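Local coordinates for protein ribonucleoside-diphosphate reductase subunit beta (Clostridium botulinum, PDB 6ZJK) that forms the iron-containing small subunit of a ribonucleotide reductase, the enzyme that makes deoxyribonucleotides, and probably supplies the oxidising equivalent that starts catalysis, at residues A196-Y201 with L309-I314; E204-Y209 with R301-L306; M271-V276 with K317-E322. One frame throughout, in Å; residues are numbered along the deposited sequence.

Contacts 1 and 2 join the same two helices, 190-220 and 296-313, at points whose centres lie 11 Å apart, and contact 3 lays the loop that follows the second helix over helix 262-287. Arg310 of contact 1 ties the first two together, its NE lying 2.9 Å from Gly205 O of contact 2. Contact 3 meets contact 1 where Leu311 CD1 packs 3.9 Å from Leu319 CG, and contact 2 where Ile303 CG2 lies 3.8 Å from Val276 CG1. The iron site touches this group at Glu204 in contact 2, and the Tyr201 side chain of contact 1 is about 10 Å from an iron.

Contact 1: residues A196-Y201 with L309-I314; sequences AIMANY and LRLVAI
Tyr201 reaches from helix 190-220 to the C-terminal end of helix 296-313 and makes the polar link of the contact, its OH donating to Arg310 O over 2.8 Å. The carbonyl oxygen lies at the edge of the ring, in its plane. The hydroxyl approaches at 113° to the C=O, well off its axis and tilted 21° out of the carbonyl plane. Near the end of a helix this oxygen can use such a donor: Ile314 N, the amide four residues on, bonds instead to Leu311 O at 3.1 Å. With chi1 at -177°, the Tyr201 ring stands away from its own backbone N and spans the gap between segments whose axes come no closer than 12.6 Å. Its OH is also paired with Gln246 NE2 of helix 225-255.

The apolar contacts gather beside this bond. Ile314 places CD1 3.8 Å from Tyr201 CE2, while the CB of Ala313 lies 3.9 Å from Tyr201 OH; a methyl this small leaves room for the hydroxyl. Met198, a long and flexible residue, bends at chi2 to bring SD to 4.0 Å from Ile314 CD1. Its terminal CE lies 4.3 Å from Leu311 CD2, so one thioether chain touches both Leu311 on the helix and Ile314 just past its end.

The charged end of Arg310 turns away from Tyr201, with NE hydrogen-bonded to Gly205 O and the guanidinium in cation-pi contact with Tyr209, while CB stays near Tyr201 OH.

In chemical terms, a buried phenol is gripped by two polar partners from two different helices. Those bonds limit the rotation of its hydroxyl, while Ile314 packs against its CE2 side.

Contact 2: residues E204-Y209 with R301-L306; sequences EGIYFY and RYIKYL. With FE (Fe (III) ion), chain G.
Helix segments 204-209 and 301-306 run nearly antiparallel, at 161° with axes 10.1 Å apart at closest, and Ile206 and Leu306 hold the nearest CA pair. Ile206 fills the gap with two branches. Its CG2 meets Ile303 CG2 at 4.1 Å, and its CD1 lies the same 4.1 Å from Leu306 CB, so a beta-branched residue touches two neighbours on the opposite helix. Leu306 reaches across in turn, its CD1 packing 3.5 Å from Tyr209 CB and also resting over one face of the Tyr302 ring, toward the rim.

The polar link runs through water. Water 1 donates to Tyr209 O at 2.8 Å and is hydrogen-bonded to Tyr302 OH at 2.7 Å, lying in plane at the edge of the Tyr302 ring.

A wider pi-type turn, 204-207, begins at the iron ligand Glu204. Glu204 OE2 binds an iron(III) ion at 2.1 Å, with water 2 at 2.2 Å; Glu137, Glu238 and His241 complete the set of protein ligands.

Since Tyr209 O and Tyr302 OH are joined through water and no direct hydrogen bond links the segments, cohesion across them is otherwise apolar, while the iron is bound from the far side.

Contact 3: residues M271-V276 with K317-E322; sequences MMRMGV and KPLYPE
Tyr320 and Leu319 lie in the loop after helix 296-313 and pack on one turn of helix 262-287. Tyr320 can be followed outward from CB. Its chi1 of -45° puts CG anti to the carbonyl carbon, and the ring then carries its far end to the helix, while the CB of the preceding Leu319 lies 3.5 Å above one ring face, near the rim. Lys304 CD lies over the other face, 3.7 Å from Tyr320 CD1, so the ring is held between Leu319 and the lysine chain. Further out, CE2 lies 4.1 Å from Val276 CG1. At the tip, Tyr320 OH sits 3.8 Å from Val276 CG1 and also 3.8 Å from Arg273 CG, so the hydroxyl oxygen is laid against aliphatic carbon of both residues. Arg273 crosses the tyrosine at about a right angle; it offers methylene here because its guanidinium goes elsewhere, NH1 forming a salt bridge with Glu277 and NE a hydrogen bond with Gln270.

Leu319 carries the second half of the contact. Its CD1 meets Arg273 CB at 3.7 Å and Met272 CG at 4.2 Å, and the same methyl lies against the backbone of Arg273.

The arrangement is a loop laid over the outside of a helical bundle, as in the mainly helical, ferritin-like fold of these subunits, with aromatic and leucine side chains packed on helices 262-287 and 296-313.

Contact 1: residues A196-Y201 with L309-I314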
loop_
_atom_site.group_PDB
_atom_site.type_symbol
_atom_site.label_atom_id
_atom_site.label_comp_id
_atom_site.label_asym_id
_atom_site.label_seq_id
_atom_site.Cartn_x
_atom_site.Cartn_y
_atom_site.Cartn_z
ATOM N N ALA A 196 -3.814 18.751 -6.981
ATOM C CA ALA A 196 -2.919 17.701 -6.588
ATOM C C ALA A 196 -3.039 16.482 -7.478
ATOM O O ALA A 196 -2.097 15.786 -7.678
ATOM C CB ALA A 196 -3.138 17.320 -5.175
ATOM N N ILE A 197 -4.214 16.244 -8.018
ATOM C CA ILE A 197 -4.408 15.116 -8.864
ATOM C C ILE A 197 -3.685 15.353 -10.151
ATOM O O ILE A 197 -3.068 14.511 -10.663
ATOM C CB ILE A 197 -5.900 14.862 -9.145
ATOM C CG1 ILE A 197 -6.655 14.525 -7.874
ATOM C CG2 ILE A 197 -6.071 13.789 -10.176
ATOM C CD1 ILE A 197 -6.411 13.183 -7.319
ATOM N N MET A 198 -3.750 16.558 -10.645
ATOM C CA MET A 198 -3.091 16.913 -11.874
ATOM C C MET A 198 -1.575 16.888 -11.671
ATOM O O MET A 198 -0.872 16.478 -12.508
ATOM C CB MET A 198 -3.660 18.244 -12.395
ATOM C CG MET A 198 -3.220 18.735 -13.742
ATOM S SD MET A 198 -3.433 17.752 -15.160
ATOM C CE MET A 198 -2.305 18.487 -16.262
ATOM N N ALA A 199 -1.112 17.277 -10.503
ATOM C CA ALA A 199 0.307 17.229 -10.173
ATOM C C ALA A 199 0.851 15.822 -10.279
ATOM O O ALA A 199 1.861 15.597 -10.870
ATOM C CB ALA A 199 0.520 17.754 -8.812
ATOM N N ASN A 200 0.147 14.871 -9.699
ATOM C CA ASN A 200 0.501 13.502 -9.807
ATOM C C ASN A 200 0.644 13.061 -11.214
ATOM O O ASN A 200 1.551 12.400 -11.531
ATOM C CB ASN A 200 -0.632 12.684 -9.266
ATOM C CG ASN A 200 -0.332 12.059 -7.974
ATOM O OD1 ASN A 200 0.363 11.104 -7.917
ATOM N ND2 ASN A 200 -0.873 12.601 -6.928
ATOM N N TYR A 201 -0.334 13.381 -12.052
ATOM C CA TYR A 201 -0.344 13.004 -13.454
ATOM C C TYR A 201 0.888 13.546 -14.160
ATOM O O TYR A 201 1.534 12.866 -14.863
ATOM C CB TYR A 201 -1.671 13.432 -14.121
ATOM C CG TYR A 201 -1.858 13.047 -15.552
ATOM C CD1 TYR A 201 -1.753 11.775 -15.944
ATOM C CD2 TYR A 201 -2.159 13.986 -16.508
ATOM C CE1 TYR A 201 -1.884 11.433 -17.241
ATOM C CE2 TYR A 201 -2.315 13.642 -17.808
ATOM C CZ TYR A 201 -2.187 12.362 -18.161
ATOM O OH TYR A 201 -2.299 11.955 -19.394
ATOM N N LEU A 309 0.868 14.262 -25.884
ATOM C CA LEU A 309 0.171 12.996 -25.652
ATOM C C LEU A 309 -0.587 13.030 -24.326
ATOM O O LEU A 309 -1.747 12.622 -24.252
ATOM C CB LEU A 309 1.168 11.831 -25.639
ATOM C CG LEU A 309 2.161 11.604 -26.789
ATOM C CD1 LEU A 309 3.000 10.345 -26.505
ATOM C CD2 LEU A 309 1.492 11.529 -28.137
ATOM N N ARG A 310 0.063 13.520 -23.263
ATOM C CA ARG A 310 -0.555 13.502 -21.942
ATOM C C ARG A 310 -1.804 14.369 -21.894
ATOM O O ARG A 310 -2.824 13.957 -21.335
ATOM C CB ARG A 310 0.444 13.967 -20.883
ATOM C CG ARG A 310 1.758 13.234 -20.894
ATOM C CD ARG A 310 1.589 11.718 -20.776
ATOM N NE ARG A 310 2.884 11.052 -20.640
ATOM C CZ ARG A 310 3.258 9.981 -21.338
ATOM N NH1 ARG A 310 2.439 9.444 -22.229
ATOM N NH2 ARG A 310 4.466 9.455 -21.148
ATOM N N LEU A 311 -1.757 15.557 -22.507
ATOM C CA LEU A 311 -2.900 16.460 -22.453
ATOM C C LEU A 311 -4.062 15.924 -23.281
ATOM O O LEU A 311 -5.217 15.959 -22.836
ATOM C CB LEU A 311 -2.500 17.867 -22.920
ATOM C CG LEU A 311 -1.672 18.703 -21.931
ATOM C CD1 LEU A 311 -1.425 20.110 -22.472
ATOM C CD2 LEU A 311 -2.322 18.796 -20.574
ATOM N N VAL A 312 -3.773 15.395 -24.474
ATOM C CA VAL A 312 -4.751 14.774 -25.367
ATOM C C VAL A 312 -5.539 13.702 -24.624
ATOM O O VAL A 312 -6.745 13.523 -24.846
ATOM C CB VAL A 312 -4.035 14.194 -26.600
ATOM C CG1 VAL A 312 -4.853 13.068 -27.214
ATOM C CG2 VAL A 312 -3.767 15.290 -27.621
ATOM N N ALA A 313 -4.784 12.915 -23.859
ATOM C CA ALA A 313 -5.325 11.747 -23.165
ATOM C C ALA A 313 -6.316 12.109 -22.068
ATOM O O ALA A 313 -7.081 11.239 -21.637
ATOM C CB ALA A 313 -4.198 10.902 -22.589
ATOM N N ILE A 314 -6.319 13.350 -21.593
ATOM C CA ILE A 314 -7.350 13.796 -20.667
ATOM C C ILE A 314 -8.254 14.852 -21.309
ATOM O O ILE A 314 -8.912 15.624 -20.605
ATOM C CB ILE A 314 -6.741 14.281 -19.341
ATOM C CG1 ILE A 314 -5.652 15.329 -19.570
ATOM C CG2 ILE A 314 -6.093 13.103 -18.616
ATOM C CD1 ILE A 314 -5.220 16.006 -18.304
#

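Contact 2: residues E204-Y209 with R301-L306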
loop_
_atom_site.group_PDB
_atom_site.type_symbol
_atom_site.label_atom_id
_atom_site.label_comp_id
_atom_site.label_asym_id
_atom_site.label_seq_id
_atom_site.Cartn_x
_atom_site.Cartn_y
_atom_site.Cartn_z
ATOM N N GLU A 204 4.252 11.631 -12.986
ATOM C CA GLU A 204 4.404 10.342 -13.587
ATOM C C GLU A 204 4.534 10.301 -15.073
ATOM O O GLU A 204 5.227 9.503 -15.586
ATOM C CB GLU A 204 3.196 9.542 -13.196
ATOM C CG GLU A 204 3.029 9.557 -11.695
ATOM C CD GLU A 204 2.355 8.355 -11.114
ATOM O OE1 GLU A 204 1.205 8.187 -11.431
ATOM O OE2 GLU A 204 2.979 7.625 -10.335
ATOM N N GLY A 205 3.811 11.152 -15.762
ATOM C CA GLY A 205 3.839 11.148 -17.209
ATOM C C GLY A 205 4.902 12.019 -17.827
ATOM O O GLY A 205 5.114 11.943 -19.042
ATOM N N ILE A 206 5.577 12.854 -17.029
ATOM C CA ILE A 206 6.589 13.765 -17.569
ATOM C C ILE A 206 7.935 13.596 -16.856
ATOM O O ILE A 206 8.945 13.296 -17.504
ATOM C CB ILE A 206 6.117 15.222 -17.486
ATOM C CG1 ILE A 206 4.811 15.406 -18.286
ATOM C CG2 ILE A 206 7.213 16.173 -18.021
ATOM C CD1 ILE A 206 4.947 15.119 -19.777
ATOM N N TYR A 207 7.962 13.771 -15.526
ATOM C CA TYR A 207 9.250 13.784 -14.823
ATOM C C TYR A 207 9.933 12.425 -14.913
ATOM O O TYR A 207 11.120 12.348 -15.230
ATOM C CB TYR A 207 9.084 14.199 -13.351
ATOM C CG TYR A 207 8.423 15.552 -13.134
ATOM C CD1 TYR A 207 8.449 16.532 -14.117
ATOM C CD2 TYR A 207 7.751 15.837 -11.947
ATOM C CE1 TYR A 207 7.832 17.765 -13.922
ATOM C CE2 TYR A 207 7.132 17.067 -11.743
ATOM C CZ TYR A 207 7.174 18.024 -12.736
ATOM O OH TYR A 207 6.567 19.252 -12.553
ATOM N N PHE A 208 9.159 11.378 -14.769
ATOM C CA PHE A 208 9.723 10.093 -14.816
ATOM C C PHE A 208 10.194 9.707 -16.184
ATOM O O PHE A 208 11.170 9.067 -16.297
ATOM C CB PHE A 208 8.823 9.028 -14.166
ATOM C CG PHE A 208 9.246 8.652 -12.798
ATOM C CD1 PHE A 208 10.246 7.766 -12.595
ATOM C CD2 PHE A 208 8.683 9.218 -11.743
ATOM C CE1 PHE A 208 10.649 7.467 -11.338
ATOM C CE2 PHE A 208 9.089 8.941 -10.484
ATOM C CZ PHE A 208 10.072 8.063 -10.293
ATOM N N TYR A 209 9.467 10.092 -17.212
ATOM C CA TYR A 209 9.813 9.774 -18.593
ATOM C C TYR A 209 11.109 10.444 -18.988
ATOM O O TYR A 209 11.868 9.909 -19.679
ATOM C CB TYR A 209 8.636 10.025 -19.546
ATOM C CG TYR A 209 7.703 8.862 -19.575
ATOM C CD1 TYR A 209 6.797 8.678 -18.597
ATOM C CD2 TYR A 209 7.770 7.938 -20.552
ATOM C CE1 TYR A 209 5.961 7.602 -18.588
ATOM C CE2 TYR A 209 6.939 6.858 -20.562
ATOM C CZ TYR A 209 6.043 6.705 -19.558
ATOM O OH TYR A 209 5.239 5.650 -19.558
ATOM N N ARG A 301 12.569 18.896 -27.450
ATOM C CA ARG A 301 11.554 18.332 -28.330
ATOM C C ARG A 301 10.908 17.087 -27.724
ATOM O O ARG A 301 9.696 16.883 -27.859
ATOM C CB ARG A 301 12.185 18.035 -29.696
ATOM C CG ARG A 301 12.621 19.294 -30.495
ATOM C CD ARG A 301 13.141 18.943 -31.913
ATOM N NE ARG A 301 12.243 17.991 -32.560
ATOM C CZ ARG A 301 11.243 18.286 -33.386
ATOM N NH1 ARG A 301 10.990 19.546 -33.742
ATOM N NH2 ARG A 301 10.494 17.293 -33.867
ATOM N N TYR A 302 11.677 16.262 -27.014
ATOM C CA TYR A 302 11.094 15.033 -26.478
ATOM C C TYR A 302 10.074 15.342 -25.389
ATOM O O TYR A 302 8.951 14.827 -25.421
ATOM C CB TYR A 302 12.183 14.096 -25.956
ATOM C CG TYR A 302 11.661 12.776 -25.428
ATOM C CD1 TYR A 302 10.755 12.009 -26.161
ATOM C CD2 TYR A 302 12.093 12.280 -24.192
ATOM C CE1 TYR A 302 10.283 10.797 -25.669
ATOM C CE2 TYR A 302 11.625 11.074 -23.696
ATOM C CZ TYR A 302 10.723 10.338 -24.435
ATOM O OH TYR A 302 10.274 9.141 -23.926
ATOM N N ILE A 303 10.429 16.215 -24.446
ATOM C CA ILE A 303 9.519 16.535 -23.352
ATOM C C ILE A 303 8.238 17.173 -23.881
ATOM O O ILE A 303 7.133 16.822 -23.449
ATOM C CB ILE A 303 10.213 17.445 -22.320
ATOM C CG1 ILE A 303 11.522 16.812 -21.811
ATOM C CG2 ILE A 303 9.279 17.724 -21.154
ATOM C CD1 ILE A 303 11.347 15.425 -21.274
ATOM N N LYS A 304 8.362 18.101 -24.842
ATOM C CA LYS A 304 7.185 18.762 -25.395
ATOM C C LYS A 304 6.285 17.761 -26.104
ATOM O O LYS A 304 5.057 17.844 -26.004
ATOM C CB LYS A 304 7.596 19.903 -26.341
ATOM C CG LYS A 304 8.120 21.137 -25.617
ATOM C CD LYS A 304 8.470 22.312 -26.553
ATOM C CE LYS A 304 9.070 23.489 -25.762
ATOM N NZ LYS A 304 9.551 24.636 -26.618
ATOM N N TYR A 305 6.883 16.832 -26.857
ATOM C CA TYR A 305 6.105 15.796 -27.533
ATOM C C TYR A 305 5.320 14.959 -26.527
ATOM O O TYR A 305 4.168 14.587 -26.777
ATOM C CB TYR A 305 7.034 14.907 -28.368
ATOM C CG TYR A 305 6.397 13.627 -28.881
ATOM C CD1 TYR A 305 5.627 13.610 -30.043
ATOM C CD2 TYR A 305 6.567 12.432 -28.194
ATOM C CE1 TYR A 305 5.056 12.432 -30.501
ATOM C CE2 TYR A 305 6.002 11.253 -28.637
ATOM C CZ TYR A 305 5.244 11.254 -29.784
ATOM O OH TYR A 305 4.681 10.063 -30.208
ATOM N N LEU A 306 5.943 14.623 -25.403
ATOM C CA LEU A 306 5.251 13.839 -24.387
ATOM C C LEU A 306 4.061 14.597 -23.814
ATOM O O LEU A 306 2.999 14.007 -23.586
ATOM C CB LEU A 306 6.223 13.449 -23.264
ATOM C CG LEU A 306 7.231 12.352 -23.610
ATOM C CD1 LEU A 306 8.183 12.047 -22.426
ATOM C CD2 LEU A 306 6.525 11.092 -24.051
HETATM FE FE FE G . 4.361 5.991 -10.316
HETATM O O HOH W 1 11.356 8.044 -21.764
HETATM O O HOH W 2 5.719 4.452 -10.989
#

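Contact 3: residues M271-V276 with K317-E322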
loop_
_atom_site.group_PDB
_atom_site.type_symbol
_atom_site.label_atom_id
_atom_site.label_comp_id
_atom_site.label_asym_id
_atom_site.label_seq_id
_atom_site.Cartn_x
_atom_site.Cartn_y
_atom_site.Cartn_z
ATOM N N MET A 271 -0.286 24.117 -15.676
ATOM C CA MET A 271 0.464 23.312 -14.756
ATOM C C MET A 271 1.344 22.463 -15.589
ATOM O O MET A 271 2.463 22.304 -15.293
ATOM C CB MET A 271 -0.453 22.439 -13.913
ATOM C CG MET A 271 -1.221 23.174 -12.843
ATOM S SD MET A 271 -2.023 22.164 -11.613
ATOM C CE MET A 271 -0.669 21.285 -10.945
ATOM N N MET A 272 0.835 21.905 -16.642
ATOM C CA MET A 272 1.633 21.123 -17.499
ATOM C C MET A 272 2.729 21.962 -18.180
ATOM O O MET A 272 3.790 21.482 -18.384
ATOM C CB MET A 272 0.736 20.477 -18.491
ATOM C CG MET A 272 1.372 19.651 -19.530
ATOM S SD MET A 272 2.227 18.197 -18.983
ATOM C CE MET A 272 0.995 16.951 -18.886
ATOM N N ARG A 273 2.423 23.201 -18.559
ATOM C CA ARG A 273 3.379 24.097 -19.180
ATOM C C ARG A 273 4.555 24.331 -18.251
ATOM O O ARG A 273 5.646 24.223 -18.646
ATOM C CB ARG A 273 2.735 25.420 -19.583
ATOM C CG ARG A 273 3.601 26.285 -20.489
ATOM C CD ARG A 273 3.097 27.682 -20.709
ATOM N NE ARG A 273 2.955 28.360 -19.440
ATOM C CZ ARG A 273 3.918 29.053 -18.876
ATOM N NH1 ARG A 273 5.055 29.179 -19.511
ATOM N NH2 ARG A 273 3.764 29.619 -17.698
ATOM N N MET A 274 4.282 24.646 -17.008
ATOM C CA MET A 274 5.397 24.889 -16.146
ATOM C C MET A 274 6.152 23.626 -15.862
ATOM O O MET A 274 7.334 23.575 -15.985
ATOM C CB MET A 274 4.908 25.397 -14.830
ATOM C CG MET A 274 4.301 26.767 -14.826
ATOM S SD MET A 274 5.496 28.101 -14.963
ATOM C CE MET A 274 4.394 29.494 -14.992
ATOM N N GLY A 275 5.531 22.483 -15.719
ATOM C CA GLY A 275 6.218 21.247 -15.540
ATOM C C GLY A 275 7.109 20.934 -16.677
ATOM O O GLY A 275 8.167 20.483 -16.453
ATOM N N VAL A 276 6.649 21.142 -17.889
ATOM C CA VAL A 276 7.434 20.955 -19.077
ATOM C C VAL A 276 8.659 21.876 -19.062
ATOM O O VAL A 276 9.709 21.466 -19.345
ATOM C CB VAL A 276 6.618 21.192 -20.357
ATOM C CG1 VAL A 276 7.455 21.018 -21.572
ATOM C CG2 VAL A 276 5.434 20.258 -20.438
ATOM N N LYS A 317 -6.438 20.514 -25.018
ATOM C CA LYS A 317 -5.686 20.833 -26.228
ATOM C C LYS A 317 -4.189 20.878 -25.934
ATOM O O LYS A 317 -3.770 21.460 -24.925
ATOM C CB LYS A 317 -6.106 22.186 -26.808
ATOM C CG LYS A 317 -7.592 22.459 -26.902
ATOM C CD LYS A 317 -8.088 22.159 -28.312
ATOM C CE LYS A 317 -9.266 23.070 -28.696
ATOM N NZ LYS A 317 -10.062 23.547 -27.543
ATOM N N PRO A 318 -3.393 20.375 -26.879
ATOM C CA PRO A 318 -1.934 20.374 -26.705
ATOM C C PRO A 318 -1.378 21.791 -26.624
ATOM O O PRO A 318 -1.982 22.752 -27.103
ATOM C CB PRO A 318 -1.421 19.661 -27.966
ATOM C CG PRO A 318 -2.584 18.973 -28.546
ATOM C CD PRO A 318 -3.804 19.756 -28.150
ATOM N N LEU A 319 -0.216 21.912 -25.970
ATOM C CA LEU A 319 0.513 23.174 -25.882
ATOM C C LEU A 319 1.475 23.385 -27.047
ATOM O O LEU A 319 1.727 24.532 -27.430
ATOM C CB LEU A 319 1.304 23.242 -24.569
ATOM C CG LEU A 319 0.492 23.383 -23.281
ATOM C CD1 LEU A 319 1.348 23.030 -22.079
ATOM C CD2 LEU A 319 -0.048 24.806 -23.158
ATOM N N TYR A 320 2.019 22.317 -27.628
ATOM C CA TYR A 320 3.041 22.432 -28.670
ATOM C C TYR A 320 2.631 21.654 -29.919
ATOM O O TYR A 320 3.310 20.708 -30.327
ATOM C CB TYR A 320 4.381 21.935 -28.125
ATOM C CG TYR A 320 4.660 22.461 -26.733
ATOM C CD1 TYR A 320 5.116 23.764 -26.546
ATOM C CD2 TYR A 320 4.453 21.666 -25.606
ATOM C CE1 TYR A 320 5.366 24.259 -25.272
ATOM C CE2 TYR A 320 4.694 22.152 -24.326
ATOM C CZ TYR A 320 5.144 23.459 -24.171
ATOM O OH TYR A 320 5.391 23.962 -22.912
ATOM N N PRO A 321 1.544 22.066 -30.585
ATOM C CA PRO A 321 1.039 21.273 -31.721
ATOM C C PRO A 321 2.018 21.191 -32.870
ATOM O O PRO A 321 1.900 20.285 -33.705
ATOM C CB PRO A 321 -0.239 22.023 -32.149
ATOM C CG PRO A 321 -0.584 22.939 -31.006
ATOM C CD PRO A 321 0.753 23.288 -30.371
ATOM N N GLU A 322 2.998 22.089 -32.929
ATOM C CA GLU A 322 3.944 22.101 -34.033
ATOM C C GLU A 322 4.981 20.988 -33.939
ATOM O O GLU A 322 5.697 20.753 -34.914
ATOM C CB GLU A 322 4.619 23.481 -34.114
ATOM C CG GLU A 322 5.622 23.814 -32.995
ATOM C CD GLU A 322 4.949 24.186 -31.665
ATOM O OE1 GLU A 322 5.667 24.669 -30.762
ATOM O OE2 GLU A 322 3.704 24.057 -31.536
#